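Local coordinates for protein 2-hydroxyisobutyryl-CoA synthetase (Aquincola tertiaricarbonis, PDB 6HDY) that belongs to the ANL superfamily of AMP-binding enzymes, built from a large N-terminal domain and a smaller C-terminal domain, at residues K271-G276 / E291-M297; G296-D302 / R357-P363; Y33-E39 / A152-W156. All blocks are in the same frame, centred on the assembly; numbering follows the deposited sequence.

Interaction 1 of 3, residues K271-G276 / E291-M297. With 8LQ ([[(2~{R},3~{S},4~{R},5~{R})-5-(6-aminopurin-9-yl)-3,4-bis(oxidanyl)oxolan-2-yl]methoxy-oxidanyl-phosphoryl] (3~{S})-3-oxidanylbutanoate), chain C.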
loop_
_atom_site.group_PDB
_atom_site.type_symbol
_atom_site.label_atom_id
_atom_site.label_comp_id
_atom_site.label_asym_id
_atom_site.label_seq_id
_atom_site.Cartn_x
_atom_site.Cartn_y
_atom_site.Cartn_z
ATOM N N LYS A 271 4.147 18.232 17.163
ATOM C CA LYS A 271 3.070 17.795 18.061
ATOM C C LYS A 271 2.660 16.373 17.709
ATOM O O LYS A 271 2.734 15.988 16.546
ATOM C CB LYS A 271 1.848 18.722 17.965
ATOM C CG LYS A 271 2.024 20.014 18.750
ATOM C CD LYS A 271 0.772 20.868 18.751
ATOM C CE LYS A 271 -0.152 20.582 19.905
ATOM N NZ LYS A 271 -0.928 21.790 20.268
ATOM N N VAL A 272 2.234 15.595 18.720
ATOM C CA VAL A 272 1.782 14.224 18.537
ATOM C C VAL A 272 0.283 14.171 18.812
ATOM O O VAL A 272 -0.179 14.771 19.770
ATOM C CB VAL A 272 2.601 13.212 19.396
ATOM C CG1 VAL A 272 1.861 11.882 19.557
ATOM C CG2 VAL A 272 3.984 12.976 18.791
ATOM N N TYR A 273 -0.483 13.490 17.942
ATOM C CA TYR A 273 -1.918 13.318 18.146
ATOM C C TYR A 273 -2.263 11.868 18.227
ATOM O O TYR A 273 -1.699 11.071 17.485
ATOM C CB TYR A 273 -2.735 14.010 17.054
ATOM C CG TYR A 273 -2.517 15.501 17.060
ATOM C CD1 TYR A 273 -2.825 16.265 18.188
ATOM C CD2 TYR A 273 -1.895 16.138 15.993
ATOM C CE1 TYR A 273 -2.589 17.636 18.218
ATOM C CE2 TYR A 273 -1.683 17.515 15.999
ATOM C CZ TYR A 273 -2.044 18.262 17.108
ATOM O OH TYR A 273 -1.805 19.610 17.137
ATOM N N ASP A 274 -3.176 11.529 19.145
ATOM C CA ASP A 274 -3.679 10.179 19.344
ATOM C C ASP A 274 -5.040 10.059 18.637
ATOM O O ASP A 274 -5.855 10.987 18.699
ATOM C CB ASP A 274 -3.815 9.876 20.848
ATOM C CG ASP A 274 -3.977 8.411 21.259
ATOM O OD1 ASP A 274 -3.579 7.516 20.478
ATOM O OD2 ASP A 274 -4.415 8.164 22.401
ATOM N N CYS A 275 -5.239 8.940 17.913
ATOM C CA CYS A 275 -6.501 8.586 17.257
ATOM C C CYS A 275 -6.604 7.065 17.147
ATOM O O CYS A 275 -5.613 6.373 17.359
ATOM C CB CYS A 275 -6.697 9.281 15.900
ATOM S SG CYS A 275 -5.596 8.710 14.579
ATOM N N GLY A 276 -7.790 6.569 16.807
ATOM C CA GLY A 276 -7.969 5.162 16.529
ATOM C C GLY A 276 -8.765 4.335 17.501
ATOM O O GLY A 276 -8.411 4.223 18.671
ATOM N N GLU A 291 -5.958 19.804 17.839
ATOM C CA GLU A 291 -4.817 20.705 18.016
ATOM C C GLU A 291 -4.750 21.343 19.423
ATOM O O GLU A 291 -3.658 21.409 19.989
ATOM C CB GLU A 291 -4.745 21.771 16.920
ATOM C CG GLU A 291 -3.443 22.563 16.962
ATOM C CD GLU A 291 -3.257 23.594 15.872
ATOM O OE1 GLU A 291 -4.185 23.780 15.052
ATOM O OE2 GLU A 291 -2.167 24.205 15.827
ATOM N N GLN A 292 -5.906 21.753 19.986
ATOM C CA GLN A 292 -5.995 22.366 21.315
ATOM C C GLN A 292 -6.207 21.329 22.418
ATOM O O GLN A 292 -5.558 21.431 23.455
ATOM C CB GLN A 292 -7.041 23.498 21.382
ATOM C CG GLN A 292 -6.855 24.627 20.330
ATOM C CD GLN A 292 -7.332 24.243 18.928
ATOM O OE1 GLN A 292 -8.147 23.335 18.743
ATOM N NE2 GLN A 292 -6.794 24.888 17.900
ATOM N N SER A 293 -7.087 20.325 22.205
ATOM C CA SER A 293 -7.301 19.228 23.160
ATOM C C SER A 293 -6.331 18.146 22.694
ATOM O O SER A 293 -6.749 17.116 22.145
ATOM C CB SER A 293 -8.748 18.743 23.086
ATOM O OG SER A 293 -9.648 19.839 23.157
ATOM N N ASN A 294 -5.020 18.445 22.787
ATOM C CA ASN A 294 -3.954 17.592 22.233
ATOM C C ASN A 294 -3.579 16.386 23.101
ATOM O O ASN A 294 -2.827 15.538 22.629
ATOM C CB ASN A 294 -2.701 18.422 21.873
ATOM C CG ASN A 294 -2.068 19.074 23.070
ATOM O OD1 ASN A 294 -2.751 19.600 23.942
ATOM N ND2 ASN A 294 -0.754 18.999 23.172
ATOM N N ASP A 295 -4.065 16.317 24.351
ATOM C CA ASP A 295 -3.826 15.138 25.188
ATOM C C ASP A 295 -5.038 14.202 25.102
ATOM O O ASP A 295 -6.195 14.642 25.172
ATOM C CB ASP A 295 -3.483 15.484 26.646
ATOM C CG ASP A 295 -2.199 16.284 26.806
ATOM O OD1 ASP A 295 -1.145 15.833 26.303
ATOM O OD2 ASP A 295 -2.243 17.345 27.458
ATOM N N GLY A 296 -4.752 12.928 24.892
ATOM C CA GLY A 296 -5.796 11.927 24.777
ATOM C C GLY A 296 -6.624 12.087 23.516
ATOM O O GLY A 296 -6.129 12.560 22.480
ATOM N N MET A 297 -7.901 11.681 23.598
ATOM C CA MET A 297 -8.777 11.702 22.434
ATOM C C MET A 297 -10.163 12.156 22.776
ATOM O O MET A 297 -10.633 11.879 23.860
ATOM C CB MET A 297 -8.876 10.287 21.823
ATOM C CG MET A 297 -7.551 9.717 21.346
ATOM S SD MET A 297 -7.662 8.095 20.533
ATOM C CE MET A 297 -7.983 7.046 21.895
HETATM N N9 8LQ C . -5.529 0.463 19.328
HETATM C C8 8LQ C . -5.779 1.058 18.150
HETATM N N7 8LQ C . -5.590 2.366 18.284
HETATM C C5 8LQ C . -5.243 2.598 19.561
HETATM C C6 8LQ C . -4.885 3.712 20.238
HETATM N N6 8LQ C . -4.911 4.871 19.600
HETATM N N1 8LQ C . -4.544 3.673 21.541
HETATM C C2 8LQ C . -4.512 2.457 22.227
HETATM N N3 8LQ C . -4.811 1.317 21.495
HETATM C C4 8LQ C . -5.198 1.412 20.201
HETATM C CAA 8LQ C . -7.199 0.657 11.974
HETATM C CAZ 8LQ C . -6.684 1.522 13.155
HETATM O OAE 8LQ C . -5.273 1.685 13.049
HETATM C CAL 8LQ C . -7.003 0.896 14.527
HETATM C CAS 8LQ C . -6.446 -0.530 14.618
HETATM O OAC 8LQ C . -5.251 -0.711 14.833
HETATM O OAQ 8LQ C . -7.357 -1.537 14.360
HETATM P PBC 8LQ C . -7.068 -3.077 14.682
HETATM O OAH 8LQ C . -5.859 -3.464 13.728
HETATM O OAD 8LQ C . -8.245 -3.945 14.495
HETATM O "O5'" 8LQ C . -6.631 -3.082 16.200
HETATM C "C5'" 8LQ C . -7.521 -2.461 17.125
HETATM C "C4'" 8LQ C . -6.933 -2.525 18.511
HETATM O "O4'" 8LQ C . -5.653 -1.837 18.522
HETATM C "C3'" 8LQ C . -7.810 -1.740 19.390
HETATM O "O3'" 8LQ C . -8.902 -2.568 19.881
HETATM C "C2'" 8LQ C . -6.830 -1.341 20.495
HETATM O "O2'" 8LQ C . -6.523 -2.483 21.390
HETATM C "C1'" 8LQ C . -5.604 -0.993 19.681
HETATM O O HOH W 1 -3.777 13.498 21.049
#
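Lys271 reaches across to the backbone of Glu291: NZ donates to Glu291 O at 2.8 Å, lying in the carbonyl plane with a C=O...N angle of 158°. A bend in the lysine chain at chi3 (91°) turns the ammonium onto this oxygen, while CE packs crosswise against the Asn294 side chain. Tyr273 projects its phenol into the same turn. Its OH sits 3.3 Å from Glu291 CA and beside CG of that residue, the ring and carboxylate planes being steeply inclined, and Asn294 CB comes up to the ring edge, 3.7 Å from Tyr273 CE1. Strand 271-274 is an outermost strand of the five-stranded parallel sheet in the N-terminal domain, and the loop before strand 297-299 runs along it without direct backbone hydrogen bonds. A water bridges them instead, accepting from Asp274 N at 2.8 Å and donating towards Asn294 O and Gly296 O. Further along, Asp274 and Met297 lean across each other; Met297 CG rests 3.4 Å from Asp274 O and also touches the carboxylate, and SD lies over the backbone, 3.5 Å from Cys275 CA. The two carboxylate oxygens of Asp274 have separate tasks. OD2 is bonded to Ser256, which steadies the group, while OD1 accepts from the ligand 8LQ, whose adenine N6 is 3.1 Å away. N6 is gripped a second time by Cys275 O at 2.8 Å, through a more bent bond. Beyond it, Gly276 passes the adenine at N7 and also touches the bound (3S)-3-hydroxybutanoic acid.

Interaction 2 of 3, residues G296-D302 / R357-P363. With SO4 (sulfate ion), chain E.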
loop_
_atom_site.group_PDB
_atom_site.type_symbol
_atom_site.label_atom_id
_atom_site.label_comp_id
_atom_site.label_asym_id
_atom_site.label_seq_id
_atom_site.Cartn_x
_atom_site.Cartn_y
_atom_site.Cartn_z
ATOM N N GLY A 296 -4.752 12.928 24.892
ATOM C CA GLY A 296 -5.796 11.927 24.777
ATOM C C GLY A 296 -6.624 12.087 23.516
ATOM O O GLY A 296 -6.129 12.560 22.480
ATOM N N MET A 297 -7.901 11.681 23.598
ATOM C CA MET A 297 -8.777 11.702 22.434
ATOM C C MET A 297 -10.163 12.156 22.776
ATOM O O MET A 297 -10.633 11.879 23.860
ATOM C CB MET A 297 -8.876 10.287 21.823
ATOM C CG MET A 297 -7.551 9.717 21.346
ATOM S SD MET A 297 -7.662 8.095 20.533
ATOM C CE MET A 297 -7.983 7.046 21.895
ATOM N N LEU A 298 -10.844 12.799 21.828
ATOM C CA LEU A 298 -12.258 13.136 21.972
ATOM C C LEU A 298 -13.066 12.014 21.271
ATOM O O LEU A 298 -12.568 11.398 20.334
ATOM C CB LEU A 298 -12.576 14.471 21.279
ATOM C CG LEU A 298 -11.959 15.773 21.824
ATOM C CD1 LEU A 298 -12.670 16.961 21.240
ATOM C CD2 LEU A 298 -11.932 15.817 23.380
ATOM N N CYS A 299 -14.300 11.777 21.718
ATOM C CA CYS A 299 -15.228 10.815 21.135
ATOM C C CYS A 299 -16.123 11.612 20.215
ATOM O O CYS A 299 -17.040 12.267 20.697
ATOM C CB CYS A 299 -16.047 10.111 22.218
ATOM S SG CYS A 299 -15.058 9.225 23.440
ATOM N N TRP A 300 -15.855 11.577 18.901
ATOM C CA TRP A 300 -16.644 12.281 17.890
ATOM C C TRP A 300 -17.963 11.516 17.699
ATOM O O TRP A 300 -18.129 10.746 16.758
ATOM C CB TRP A 300 -15.839 12.423 16.597
ATOM C CG TRP A 300 -14.582 13.225 16.749
ATOM C CD1 TRP A 300 -13.483 12.896 17.486
ATOM C CD2 TRP A 300 -14.257 14.447 16.067
ATOM N NE1 TRP A 300 -12.514 13.862 17.350
ATOM C CE2 TRP A 300 -12.952 14.819 16.472
ATOM C CE3 TRP A 300 -14.939 15.263 15.139
ATOM C CZ2 TRP A 300 -12.312 15.977 15.986
ATOM C CZ3 TRP A 300 -14.310 16.409 14.668
ATOM C CH2 TRP A 300 -13.013 16.756 15.086
ATOM N N GLN A 301 -18.881 11.732 18.666
ATOM C CA GLN A 301 -20.157 11.051 18.879
ATOM C C GLN A 301 -21.132 11.019 17.698
ATOM O O GLN A 301 -21.882 10.045 17.577
ATOM C CB GLN A 301 -20.854 11.630 20.119
ATOM C CG GLN A 301 -20.135 11.322 21.445
ATOM C CD GLN A 301 -19.994 9.844 21.755
ATOM O OE1 GLN A 301 -19.186 9.120 21.153
ATOM N NE2 GLN A 301 -20.730 9.374 22.746
ATOM N N ASP A 302 -21.166 12.078 16.870
ATOM C CA ASP A 302 -22.053 12.154 15.698
ATOM C C ASP A 302 -21.495 11.411 14.470
ATOM O O ASP A 302 -22.168 11.356 13.422
ATOM C CB ASP A 302 -22.420 13.606 15.365
ATOM C CG ASP A 302 -21.208 14.492 15.237
ATOM O OD1 ASP A 302 -20.644 14.875 16.285
ATOM O OD2 ASP A 302 -20.796 14.767 14.090
ATOM N N ARG A 357 -14.829 21.795 21.563
ATOM C CA ARG A 357 -15.709 20.745 21.048
ATOM C C ARG A 357 -16.434 20.115 22.243
ATOM O O ARG A 357 -15.809 19.801 23.272
ATOM C CB ARG A 357 -14.939 19.709 20.210
ATOM C CG ARG A 357 -14.584 20.231 18.807
ATOM C CD ARG A 357 -13.654 19.298 18.053
ATOM N NE ARG A 357 -13.329 19.802 16.718
ATOM C CZ ARG A 357 -12.268 20.547 16.416
ATOM N NH1 ARG A 357 -12.051 20.925 15.173
ATOM N NH2 ARG A 357 -11.416 20.920 17.362
ATOM N N THR A 358 -17.760 19.990 22.131
ATOM C CA THR A 358 -18.619 19.477 23.209
ATOM C C THR A 358 -18.755 17.937 23.183
ATOM O O THR A 358 -19.869 17.407 23.147
ATOM C CB THR A 358 -19.974 20.160 23.096
ATOM O OG1 THR A 358 -20.409 19.968 21.763
ATOM C CG2 THR A 358 -19.930 21.662 23.431
ATOM N N TYR A 359 -17.618 17.225 23.215
ATOM C CA TYR A 359 -17.555 15.765 23.153
ATOM C C TYR A 359 -16.986 15.156 24.441
ATOM O O TYR A 359 -16.092 15.779 25.036
ATOM C CB TYR A 359 -16.592 15.327 22.014
ATOM C CG TYR A 359 -17.054 15.548 20.588
ATOM C CD1 TYR A 359 -18.317 15.135 20.169
ATOM C CD2 TYR A 359 -16.188 16.061 19.630
ATOM C CE1 TYR A 359 -18.718 15.270 18.840
ATOM C CE2 TYR A 359 -16.589 16.227 18.304
ATOM C CZ TYR A 359 -17.862 15.846 17.920
ATOM O OH TYR A 359 -18.267 16.042 16.623
ATOM N N PRO A 360 -17.346 13.876 24.785
ATOM C CA PRO A 360 -16.662 13.188 25.896
ATOM C C PRO A 360 -15.215 12.940 25.461
ATOM O O PRO A 360 -14.911 12.938 24.255
ATOM C CB PRO A 360 -17.411 11.854 26.019
ATOM C CG PRO A 360 -18.693 12.056 25.278
ATOM C CD PRO A 360 -18.341 12.986 24.162
ATOM N N ARG A 361 -14.325 12.771 26.433
ATOM C CA ARG A 361 -12.904 12.625 26.198
ATOM C C ARG A 361 -12.346 11.363 26.858
ATOM O O ARG A 361 -12.843 10.923 27.890
ATOM C CB ARG A 361 -12.199 13.879 26.781
ATOM C CG ARG A 361 -10.732 14.062 26.420
ATOM C CD ARG A 361 -10.216 15.380 26.969
ATOM N NE ARG A 361 -8.942 15.771 26.354
ATOM C CZ ARG A 361 -8.308 16.917 26.586
ATOM N NH1 ARG A 361 -8.820 17.813 27.426
ATOM N NH2 ARG A 361 -7.146 17.169 25.998
ATOM N N LEU A 362 -11.273 10.829 26.275
ATOM C CA LEU A 362 -10.441 9.753 26.787
ATOM C C LEU A 362 -9.115 10.487 27.102
ATOM O O LEU A 362 -8.228 10.559 26.239
ATOM C CB LEU A 362 -10.265 8.621 25.757
ATOM C CG LEU A 362 -11.544 8.074 25.092
ATOM C CD1 LEU A 362 -11.217 6.935 24.123
ATOM C CD2 LEU A 362 -12.573 7.609 26.124
ATOM N N PRO A 363 -9.014 11.116 28.311
ATOM C CA PRO A 363 -7.836 11.950 28.635
ATOM C C PRO A 363 -6.465 11.284 28.587
ATOM O O PRO A 363 -5.444 11.983 28.467
ATOM C CB PRO A 363 -8.135 12.442 30.053
ATOM C CG PRO A 363 -9.578 12.303 30.216
ATOM C CD PRO A 363 -9.984 11.124 29.424
HETATM S S SO4 E . -7.245 20.061 29.475
HETATM O O1 SO4 E . -8.712 19.996 29.421
HETATM O O2 SO4 E . -6.645 19.517 28.256
HETATM O O3 SO4 E . -6.825 21.457 29.609
HETATM O O4 SO4 E . -6.778 19.281 30.621
#
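Tyr359 and Trp300 both carry CG beside the backbone N (chi1 -71° and -62°), which swings the phenol ring under the Trp300 backbone and the indole alongside it. Trp300 CA stands 3.8 Å from the centroid of the Tyr359 ring in a CH-pi contact, and Tyr359 CE2 lies over the rim of one indole face, the two rings being inclined. Asp302 meets the phenol in nearly the same plane: Tyr359 OH donates to the syn lone pair of Asp302 OD1 at 2.7 Å. Leu298 CD1 touches both the edge of the Tyr359 ring and Arg357 CB, 3.7 Å from the latter. Antiparallel pairing continues from here. Met297 and Leu362 form a hydrogen-bonded pair, with Leu362 N giving a nearly straight bond to Met297 O at 2.7 Å, and Cys299 N reaches Pro360 O at 2.9 Å. Met297 CE and Cys299 SG pack against the two methyls of Leu362. On the face of Leu298, CD2 lies against the aliphatic part of Arg361, whose extended chain takes its guanidinium to Asp295 O and a sulfate ion, probably from the crystallisation liquor; NH1 is 2.9 Å from sulfate O2. Strand 297-299 is the middle of a three-stranded antiparallel sheet, flanked by 287-288 and 361-362, while helices 36-40 and 141-157 pack on Trp300 and helix 43-64 touches Gln301 and Tyr359.

Interaction 3 of 3, residues Y33-E39 / A152-W156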
loop_
_atom_site.group_PDB
_atom_site.type_symbol
_atom_site.label_atom_id
_atom_site.label_comp_id
_atom_site.label_asym_id
_atom_site.label_seq_id
_atom_site.Cartn_x
_atom_site.Cartn_y
_atom_site.Cartn_z
ATOM N N TYR A 33 -12.967 24.409 13.239
ATOM C CA TYR A 33 -13.844 23.257 13.047
ATOM C C TYR A 33 -14.257 23.059 11.593
ATOM O O TYR A 33 -14.533 24.033 10.885
ATOM C CB TYR A 33 -15.102 23.392 13.928
ATOM C CG TYR A 33 -14.848 24.064 15.261
ATOM C CD1 TYR A 33 -14.299 23.356 16.330
ATOM C CD2 TYR A 33 -15.158 25.405 15.460
ATOM C CE1 TYR A 33 -14.050 23.971 17.554
ATOM C CE2 TYR A 33 -14.940 26.024 16.690
ATOM C CZ TYR A 33 -14.384 25.304 17.734
ATOM O OH TYR A 33 -14.164 25.910 18.945
ATOM N N TRP A 34 -14.297 21.786 11.156
ATOM C CA TRP A 34 -14.749 21.381 9.831
ATOM C C TRP A 34 -16.265 21.555 9.830
ATOM O O TRP A 34 -16.803 22.180 8.914
ATOM C CB TRP A 34 -14.337 19.926 9.530
ATOM C CG TRP A 34 -14.790 19.414 8.189
ATOM C CD1 TRP A 34 -16.019 18.912 7.876
ATOM C CD2 TRP A 34 -13.979 19.246 7.015
ATOM N NE1 TRP A 34 -16.042 18.495 6.562
ATOM C CE2 TRP A 34 -14.801 18.682 6.013
ATOM C CE3 TRP A 34 -12.624 19.490 6.720
ATOM C CZ2 TRP A 34 -14.322 18.375 4.735
ATOM C CZ3 TRP A 34 -12.160 19.211 5.444
ATOM C CH2 TRP A 34 -13.008 18.672 4.465
ATOM N N PHE A 35 -16.943 21.037 10.881
ATOM C CA PHE A 35 -18.386 21.204 11.047
ATOM C C PHE A 35 -18.661 21.918 12.380
ATOM O O PHE A 35 -18.811 21.250 13.404
ATOM C CB PHE A 35 -19.147 19.875 10.926
ATOM C CG PHE A 35 -19.235 19.295 9.530
ATOM C CD1 PHE A 35 -19.473 20.113 8.429
ATOM C CD2 PHE A 35 -19.132 17.920 9.323
ATOM C CE1 PHE A 35 -19.617 19.570 7.151
ATOM C CE2 PHE A 35 -19.256 17.378 8.045
ATOM C CZ PHE A 35 -19.494 18.205 6.963
ATOM N N PRO A 36 -18.704 23.281 12.390
ATOM C CA PRO A 36 -18.935 24.002 13.655
ATOM C C PRO A 36 -20.122 23.507 14.488
ATOM O O PRO A 36 -19.949 23.314 15.691
ATOM C CB PRO A 36 -19.114 25.466 13.210
ATOM C CG PRO A 36 -18.349 25.555 11.911
ATOM C CD PRO A 36 -18.520 24.218 11.255
ATOM N N ARG A 37 -21.307 23.282 13.862
ATOM C CA ARG A 37 -22.505 22.834 14.583
ATOM C C ARG A 37 -22.338 21.480 15.212
ATOM O O ARG A 37 -22.354 21.410 16.434
ATOM C CB ARG A 37 -23.788 22.895 13.726
ATOM C CG ARG A 37 -25.079 22.503 14.472
ATOM C CD ARG A 37 -25.423 23.471 15.605
ATOM N NE ARG A 37 -26.632 23.086 16.338
ATOM C CZ ARG A 37 -26.932 23.516 17.564
ATOM N NH1 ARG A 37 -28.060 23.130 18.152
ATOM N NH2 ARG A 37 -26.096 24.316 18.219
ATOM N N ARG A 38 -22.131 20.414 14.395
ATOM C CA ARG A 38 -21.965 19.032 14.869
ATOM C C ARG A 38 -20.911 18.886 15.979
ATOM O O ARG A 38 -21.142 18.170 16.955
ATOM C CB ARG A 38 -21.653 18.095 13.699
ATOM C CG ARG A 38 -22.857 17.827 12.789
ATOM C CD ARG A 38 -22.491 17.101 11.491
ATOM N NE ARG A 38 -22.093 15.713 11.727
ATOM C CZ ARG A 38 -22.134 14.740 10.821
ATOM N NH1 ARG A 38 -22.586 14.980 9.598
ATOM N NH2 ARG A 38 -21.719 13.519 11.134
ATOM N N GLU A 39 -19.802 19.637 15.857
ATOM C CA GLU A 39 -18.642 19.607 16.746
ATOM C C GLU A 39 -18.764 20.418 18.050
ATOM O O GLU A 39 -18.177 20.017 19.058
ATOM C CB GLU A 39 -17.382 20.049 15.972
ATOM C CG GLU A 39 -17.019 19.146 14.790
ATOM C CD GLU A 39 -15.781 19.530 14.000
ATOM O OE1 GLU A 39 -15.650 19.109 12.828
ATOM O OE2 GLU A 39 -14.921 20.236 14.567
ATOM N N ALA A 152 -11.132 13.488 6.912
ATOM C CA ALA A 152 -10.683 14.843 6.514
ATOM C C ALA A 152 -11.085 15.853 7.591
ATOM O O ALA A 152 -10.300 16.738 7.927
ATOM C CB ALA A 152 -11.307 15.254 5.182
ATOM N N ARG A 153 -12.303 15.695 8.134
ATOM C CA ARG A 153 -12.885 16.523 9.185
ATOM C C ARG A 153 -12.033 16.533 10.473
ATOM O O ARG A 153 -11.680 17.600 10.982
ATOM C CB ARG A 153 -14.321 16.051 9.462
ATOM C CG ARG A 153 -14.916 16.542 10.766
ATOM C CD ARG A 153 -16.372 16.213 10.812
ATOM N NE ARG A 153 -16.947 16.503 12.121
ATOM C CZ ARG A 153 -18.079 15.977 12.569
ATOM N NH1 ARG A 153 -18.781 15.153 11.806
ATOM N NH2 ARG A 153 -18.530 16.290 13.773
ATOM N N ILE A 154 -11.696 15.332 10.965
ATOM C CA ILE A 154 -10.908 15.097 12.172
ATOM C C ILE A 154 -9.431 15.508 11.942
ATOM O O ILE A 154 -8.802 16.005 12.862
ATOM C CB ILE A 154 -11.091 13.608 12.598
ATOM C CG1 ILE A 154 -12.557 13.325 12.985
ATOM C CG2 ILE A 154 -10.157 13.235 13.730
ATOM C CD1 ILE A 154 -12.982 11.877 12.858
ATOM N N MET A 155 -8.884 15.302 10.724
ATOM C CA MET A 155 -7.501 15.701 10.406
ATOM C C MET A 155 -7.391 17.248 10.391
ATOM O O MET A 155 -6.373 17.802 10.797
ATOM C CB MET A 155 -7.051 15.084 9.068
ATOM C CG MET A 155 -6.583 13.639 9.196
ATOM S SD MET A 155 -6.351 12.825 7.584
ATOM C CE MET A 155 -5.068 13.836 6.895
ATOM N N TRP A 156 -8.465 17.929 9.952
ATOM C CA TRP A 156 -8.579 19.385 9.974
ATOM C C TRP A 156 -8.532 19.819 11.458
ATOM O O TRP A 156 -7.854 20.798 11.790
ATOM C CB TRP A 156 -9.884 19.840 9.290
ATOM C CG TRP A 156 -10.106 21.322 9.351
ATOM C CD1 TRP A 156 -10.495 22.048 10.433
ATOM C CD2 TRP A 156 -9.946 22.256 8.280
ATOM N NE1 TRP A 156 -10.524 23.383 10.123
ATOM C CE2 TRP A 156 -10.211 23.543 8.803
ATOM C CE3 TRP A 156 -9.591 22.134 6.925
ATOM C CZ2 TRP A 156 -10.165 24.698 8.016
ATOM C CZ3 TRP A 156 -9.530 23.282 6.148
ATOM C CH2 TRP A 156 -9.804 24.548 6.697
HETATM O O HOH W 2 -12.541 19.743 12.623
#
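Trp34 lays one face of its indole over the backbone and first side-chain carbons of Arg153, with Arg153 CB 3.8 Å from the centroid of the five-membered ring. A chi1 of 179° carries the indole away from the backbone N and over helix 141-157, where CH2 touches Ala152 CB at 3.9 Å. Trp156 comes to another side: its CB lies at the Trp34 ring edge near CE3, and the two indoles are turned 78° apart. Arg153 runs on, fully extended, past Phe35, whose CD2 touches Arg153 CD at 3.6 Å. Arg153 NE then forms a salt bridge with Glu39 OE1 at 3.0 Å, the flat groups nearly parallel but stepped, NE meeting OE1 from the anti side and somewhat out of the carboxylate plane. Phe35 is the N-cap of helix 36-40, and its N-H, nearly straight at 167°, meets the same OE1 from the other face of the carboxylate. One oxygen of a first-turn side chain thus holds the start of this short helix and ties it to helix 141-157 of the N-terminal domain. A water accepts from Trp34 N and donates towards Arg153 O, 2.8 Å away, and Glu39 OE2, which also has a salt bridge to Arg357. Arg38 NE approaches Arg153 NH1 to 3.4 Å, the guanidiniums standing steeply to each other; the carboxylate of Asp302 takes both arginines, and Arg38 has a further partner in Glu331.

In the fold
Along the chain the segments open with 33-39 and 152-156 of interaction 3, followed by interaction 1, then 296-302, which overlaps the end of interaction 1, and last 357-363, which carries strand 361-362. Interactions 1 and 2 share Gly296 and Met297, with centres about 10 Å apart; Met297, in the middle strand of the small antiparallel sheet, packs against the end of the edge strand of the parallel sheet, next to 8LQ. Interaction 2 lies about 12 Å from interaction 3, centre to centre, and is joined to it by the salt bridges Arg357-Glu39 and Asp302-Arg153. Interactions 1 and 3 do not touch. A continuous chain of contacts therefore leads from the ligand pocket to the N-terminal helix 36-40.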